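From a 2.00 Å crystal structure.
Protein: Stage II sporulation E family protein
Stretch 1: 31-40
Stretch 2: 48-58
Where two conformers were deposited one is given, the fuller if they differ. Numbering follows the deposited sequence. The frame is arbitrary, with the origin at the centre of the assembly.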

ATOM      1  N   ARG B  31     -12.036   6.206  -1.720  1.00 24.74           N
ATOM      2  CA  ARG B  31     -11.505   7.508  -2.113  1.00 25.93           C
ATOM      3  C   ARG B  31     -10.447   7.956  -1.137  1.00 24.02           C
ATOM      4  O   ARG B  31      -9.437   8.529  -1.529  1.00 25.58           O
ATOM      5  CB  ARG B  31     -12.601   8.575  -2.164  1.00 26.81           C
ATOM      6  CG  ARG B  31     -13.264   8.669  -3.514  1.00 36.53           C
ATOM      7  CD  ARG B  31     -14.474   7.784  -3.588  1.00 37.71           C
ATOM      8  NE  ARG B  31     -15.045   7.827  -4.923  1.00 41.87           N
ATOM      9  CZ  ARG B  31     -15.578   6.777  -5.531  1.00 55.27           C
ATOM     10  NH1 ARG B  31     -15.631   5.605  -4.906  1.00 50.92           N
ATOM     11  NH2 ARG B  31     -16.062   6.903  -6.760  1.00 54.31           N
ATOM     12  N   ALA B  32     -10.686   7.706   0.140  1.00 21.86           N
ATOM     13  CA  ALA B  32      -9.721   8.103   1.160  1.00 26.74           C
ATOM     14  C   ALA B  32      -8.408   7.333   1.014  1.00 26.45           C
ATOM     15  O   ALA B  32      -7.326   7.900   1.081  1.00 26.10           O
ATOM     16  CB  ALA B  32     -10.321   7.916   2.572  1.00 21.42           C
ATOM     17  N   LEU B  33      -8.508   6.023   0.835  1.00 22.96           N
ATOM     18  CA  LEU B  33      -7.319   5.197   0.725  1.00 22.51           C
ATOM     19  C   LEU B  33      -6.536   5.608  -0.530  1.00 23.01           C
ATOM     20  O   LEU B  33      -5.345   5.846  -0.471  1.00 24.13           O
ATOM     21  CB  LEU B  33      -7.731   3.718   0.659  1.00 23.37           C
ATOM     22  CG  LEU B  33      -6.668   2.619   0.551  1.00 25.82           C
ATOM     23  CD1 LEU B  33      -5.922   2.650  -0.802  1.00 23.56           C
ATOM     24  CD2 LEU B  33      -5.702   2.685   1.733  1.00 23.93           C
ATOM     25  N   SER B  34      -7.223   5.698  -1.666  0.54 24.68           N
ATOM     26  CA  SER B  34      -6.541   6.006  -2.919  0.54 25.18           C
ATOM     27  C   SER B  34      -5.879   7.382  -2.880  0.54 25.80           C
ATOM     28  O   SER B  34      -4.744   7.542  -3.319  0.54 24.56           O
ATOM     29  CB  SER B  34      -7.509   5.938  -4.100  0.54 27.38           C
ATOM     30  OG  SER B  34      -6.818   6.193  -5.311  0.54 25.81           O
ATOM     31  N   ALA B  35      -6.586   8.384  -2.364  1.00 21.74           N
ATOM     32  CA  ALA B  35      -5.999   9.720  -2.293  1.00 25.56           C
ATOM     33  C   ALA B  35      -4.785   9.749  -1.339  1.00 24.82           C
ATOM     34  O   ALA B  35      -3.745  10.333  -1.653  1.00 27.22           O
ATOM     35  CB  ALA B  35      -7.044  10.757  -1.885  1.00 24.66           C
ATOM     36  N   SER B  36      -4.913   9.114  -0.182  0.53 23.67           N
ATOM     37  CA  SER B  36      -3.820   9.137   0.791  0.53 25.19           C
ATOM     38  C   SER B  36      -2.568   8.438   0.269  0.53 26.93           C
ATOM     39  O   SER B  36      -1.453   8.921   0.481  0.53 26.16           O
ATOM     40  CB  SER B  36      -4.257   8.554   2.145  0.53 22.46           C
ATOM     41  OG  SER B  36      -4.631   7.194   2.032  0.53 24.44           O
ATOM     42  N   VAL B  37      -2.746   7.312  -0.421  1.00 25.91           N
ATOM     43  CA  VAL B  37      -1.603   6.582  -0.979  1.00 22.54           C
ATOM     44  C   VAL B  37      -0.904   7.353  -2.102  1.00 27.85           C
ATOM     45  O   VAL B  37       0.321   7.354  -2.193  1.00 28.75           O
ATOM     46  CB  VAL B  37      -2.001   5.146  -1.460  1.00 25.88           C
ATOM     47  CG1 VAL B  37      -0.887   4.535  -2.318  1.00 30.13           C
ATOM     48  CG2 VAL B  37      -2.293   4.256  -0.254  1.00 23.14           C
ATOM     49  N   GLY B  38      -1.674   8.020  -2.957  1.00 25.91           N
ATOM     50  CA  GLY B  38      -1.078   8.874  -3.968  1.00 28.76           C
ATOM     51  C   GLY B  38      -0.143   9.914  -3.368  1.00 34.67           C
ATOM     52  O   GLY B  38       0.949  10.156  -3.880  1.00 34.17           O
ATOM     53  N   VAL B  39      -0.565  10.527  -2.269  1.00 26.35           N
ATOM     54  CA  VAL B  39       0.257  11.529  -1.590  1.00 26.99           C
ATOM     55  C   VAL B  39       1.487  10.877  -0.953  1.00 24.45           C
ATOM     56  O   VAL B  39       2.611  11.330  -1.144  1.00 29.99           O
ATOM     57  CB  VAL B  39      -0.551  12.279  -0.497  1.00 30.23           C
ATOM     58  CG1 VAL B  39       0.387  13.019   0.456  1.00 26.09           C
ATOM     59  CG2 VAL B  39      -1.536  13.260  -1.143  1.00 31.17           C
ATOM     60  N   LEU B  40       1.270   9.804  -0.210  1.00 24.49           N
ATOM     61  CA  LEU B  40       2.366   9.120   0.488  1.00 26.48           C
ATOM     62  C   LEU B  40       3.411   8.587  -0.485  1.00 32.82           C
ATOM     63  O   LEU B  40       4.617   8.700  -0.252  1.00 36.44           O
ATOM     64  CB  LEU B  40       1.817   7.973   1.343  1.00 27.31           C
ATOM     65  CG  LEU B  40       0.872   8.462   2.444  1.00 25.76           C
ATOM     66  CD1 LEU B  40       0.060   7.299   3.007  1.00 25.97           C
ATOM     67  CD2 LEU B  40       1.680   9.166   3.529  1.00 27.01           C
ATOM     68  N   ASP B  48      -0.709  15.756   4.976  1.00 26.91           N
ATOM     69  CA  ASP B  48      -1.085  16.006   3.594  1.00 29.16           C
ATOM     70  C   ASP B  48      -1.944  14.871   3.039  1.00 25.97           C
ATOM     71  O   ASP B  48      -2.868  15.097   2.254  1.00 30.63           O
ATOM     72  CB  ASP B  48       0.154  16.165   2.715  1.00 29.44           C
ATOM     73  CG  ASP B  48       0.896  17.460   2.990  1.00 44.14           C
ATOM     74  OD1 ASP B  48       0.267  18.440   3.436  1.00 46.12           O
ATOM     75  OD2 ASP B  48       2.113  17.489   2.759  1.00 44.62           O
ATOM     76  N   ALA B  49      -1.620  13.647   3.430  1.00 23.80           N
ATOM     77  CA  ALA B  49      -2.384  12.491   2.957  1.00 26.23           C
ATOM     78  C   ALA B  49      -3.818  12.554   3.498  1.00 26.97           C
ATOM     79  O   ALA B  49      -4.780  12.295   2.774  1.00 29.36           O
ATOM     80  CB  ALA B  49      -1.692  11.185   3.365  1.00 22.99           C
ATOM     81  N   VAL B  50      -3.960  12.904   4.769  1.00 25.81           N
ATOM     82  CA  VAL B  50      -5.288  13.097   5.353  1.00 23.47           C
ATOM     83  C   VAL B  50      -6.058  14.216   4.641  1.00 24.38           C
ATOM     84  O   VAL B  50      -7.222  14.058   4.306  1.00 26.60           O
ATOM     85  CB  VAL B  50      -5.208  13.409   6.872  1.00 30.65           C
ATOM     86  CG1 VAL B  50      -6.543  13.994   7.375  1.00 26.10           C
ATOM     87  CG2 VAL B  50      -4.862  12.140   7.642  1.00 25.75           C
ATOM     88  N   LEU B  51      -5.394  15.333   4.383  1.00 26.24           N
ATOM     89  CA  LEU B  51      -6.054  16.456   3.722  1.00 27.24           C
ATOM     90  C   LEU B  51      -6.479  16.098   2.298  1.00 36.53           C
ATOM     91  O   LEU B  51      -7.542  16.513   1.844  1.00 32.80           O
ATOM     92  CB  LEU B  51      -5.153  17.700   3.731  1.00 30.66           C
ATOM     93  CG  LEU B  51      -4.878  18.261   5.134  1.00 31.07           C
ATOM     94  CD1 LEU B  51      -3.875  19.427   5.074  1.00 34.32           C
ATOM     95  CD2 LEU B  51      -6.179  18.711   5.817  1.00 32.29           C
ATOM     96  N   ALA B  52      -5.661  15.322   1.591  1.00 32.86           N
ATOM     97  CA  ALA B  52      -6.063  14.854   0.262  1.00 32.36           C
ATOM     98  C   ALA B  52      -7.252  13.873   0.325  1.00 27.44           C
ATOM     99  O   ALA B  52      -8.192  13.956  -0.483  1.00 29.45           O
ATOM    100  CB  ALA B  52      -4.868  14.238  -0.495  1.00 27.99           C
ATOM    101  N   ALA B  53      -7.211  12.946   1.273  1.00 23.43           N
ATOM    102  CA  ALA B  53      -8.343  12.044   1.506  1.00 25.85           C
ATOM    103  C   ALA B  53      -9.626  12.832   1.771  1.00 28.08           C
ATOM    104  O   ALA B  53     -10.684  12.531   1.218  1.00 27.77           O
ATOM    105  CB  ALA B  53      -8.044  11.091   2.681  1.00 25.57           C
ATOM    106  N   GLN B  54      -9.521  13.846   2.621  1.00 26.59           N
ATOM    107  CA  GLN B  54     -10.658  14.701   2.928  1.00 27.89           C
ATOM    108  C   GLN B  54     -11.195  15.386   1.670  1.00 30.08           C
ATOM    109  O   GLN B  54     -12.398  15.403   1.436  1.00 29.90           O
ATOM    110  CB  GLN B  54     -10.278  15.760   3.974  1.00 27.98           C
ATOM    111  CG  GLN B  54     -11.350  16.877   4.171  1.00 30.23           C
ATOM    112  CD  GLN B  54     -12.659  16.374   4.790  1.00 27.53           C
ATOM    113  OE1 GLN B  54     -12.747  15.248   5.279  1.00 28.38           O
ATOM    114  NE2 GLN B  54     -13.687  17.211   4.749  1.00 30.56           N
ATOM    115  N   ALA B  55     -10.301  15.946   0.859  1.00 33.00           N
ATOM    116  CA  ALA B  55     -10.728  16.655  -0.336  1.00 32.55           C
ATOM    117  C   ALA B  55     -11.438  15.699  -1.300  1.00 34.21           C
ATOM    118  O   ALA B  55     -12.463  16.052  -1.892  1.00 32.36           O
ATOM    119  CB  ALA B  55      -9.538  17.351  -1.016  1.00 32.29           C
ATOM    120  N   ALA B  56     -10.908  14.483  -1.435  1.00 26.82           N
ATOM    121  CA  ALA B  56     -11.478  13.500  -2.355  1.00 32.30           C
ATOM    122  C   ALA B  56     -12.852  13.010  -1.921  1.00 29.34           C
ATOM    123  O   ALA B  56     -13.766  12.901  -2.737  1.00 34.56           O
ATOM    124  CB  ALA B  56     -10.532  12.310  -2.540  1.00 30.08           C
ATOM    125  N   VAL B  57     -12.998  12.690  -0.642  1.00 26.38           N
ATOM    126  CA  VAL B  57     -14.288  12.217  -0.155  1.00 27.14           C
ATOM    127  C   VAL B  57     -15.325  13.348  -0.186  1.00 35.72           C
ATOM    128  O   VAL B  57     -16.467  13.151  -0.607  1.00 32.45           O
ATOM    129  CB  VAL B  57     -14.177  11.573   1.249  1.00 25.14           C
ATOM    130  CG1 VAL B  57     -15.559  11.265   1.811  1.00 25.28           C
ATOM    131  CG2 VAL B  57     -13.344  10.278   1.161  1.00 23.91           C
ATOM    132  N   HIS B  58     -14.909  14.536   0.239  1.00 29.28           N
ATOM    133  CA  HIS B  58     -15.795  15.701   0.266  1.00 36.09           C
ATOM    134  C   HIS B  58     -16.346  16.012  -1.136  1.00 37.51           C
ATOM    135  O   HIS B  58     -17.543  16.268  -1.317  1.00 40.82           O
ATOM    136  CB  HIS B  58     -15.020  16.902   0.822  1.00 35.08           C
ATOM    137  CG  HIS B  58     -15.875  18.081   1.177  1.00 38.81           C
ATOM    138  ND1 HIS B  58     -16.461  18.891   0.230  1.00 44.02           N
ATOM    139  CD2 HIS B  58     -16.205  18.611   2.382  1.00 32.41           C
ATOM    140  CE1 HIS B  58     -17.131  19.861   0.832  1.00 44.61           C
ATOM    141  NE2 HIS B  58     -16.988  19.714   2.139  1.00 41.54           N
TER

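Two helical segments of one chain, 31-40 and 48-58, pack side by side and run in broadly opposite directions, with 142° between their N-to-C directions. Their axes approach to 7.6 Å, a close spacing, with small residues at the closest points: Ala32 CA lies 4.2 Å from Ala53 CA, and Ser36 CA lies 4.2 Å from Ala49 CA. No hydrogen bond links the helices. Their backbones bond internally, as in Ser36 N to Ala32 O (3.0 Å) and Ala53 N to Ala49 O (2.9 Å), so the contact rests on shape and on the packing of largely apolar side chains; the contact buries 459 Å², both sides summed.

At the two close points, methyl groups settle against backbone. Ala53 CB sits 3.6 Å from Ala32 O and 3.9 Å from Ala32 CB; one helical turn earlier in its helix, Ala49 CB repeats the arrangement, 3.7 Å from Ser36 O and 3.9 Å from Ser36 CB. In both pairs CA-to-CB points sideways on each partner, so the CB atoms lie beside one another and the main chains come near. The Ser36 hydroxyl does not bond across the gap. It turns back on its own helix with chi1 in the p well, where Ser36 OG lies 2.9 Å from both Ala32 O and Leu33 O, within hydrogen-bonding reach of either.

Between these points Ala35 is a small bump aimed at the partner. Ala35 CB fits a shallow hollow lined by Ala52, Ala53 and Ala56, 3.7 Å from Ala52 O, 3.8 Å from Ala53 N and 3.9 Å from Ala56 CB. A turn later, Val39 makes a broader knob. Val39 CG2 touches Ala52 CB at 3.5 Å, while Val39 CG1 rests 3.6 Å from Ala49 N and 3.9 Å from Asp48 CB, so the forked side chain reaches Ala52 with one methyl, and Ala49 N and Asp48 CB with the other. Leu40 adds a flank: its CB points sideways, but the side chain reaches nearer and places Leu40 CG 3.9 Å from Ala49 CB, leaving that methyl with neighbours in Ser36, Val39 and Leu40.

Toward the other end the valine comes from the second helix. Val57 CG2 lies 3.8 Å from both Arg31 CB and Ala32 N, and 4.1 Å from Ala32 CB, filling the space beside the start of the first stretch. Arg31 CB also lies 4.3 Å from Ala56 CB; the end of the arginine leads away, and its guanidinium is hydrogen-bonded elsewhere in the structure. Leu33, Val37, Val50 and Gln54 point away from this contact.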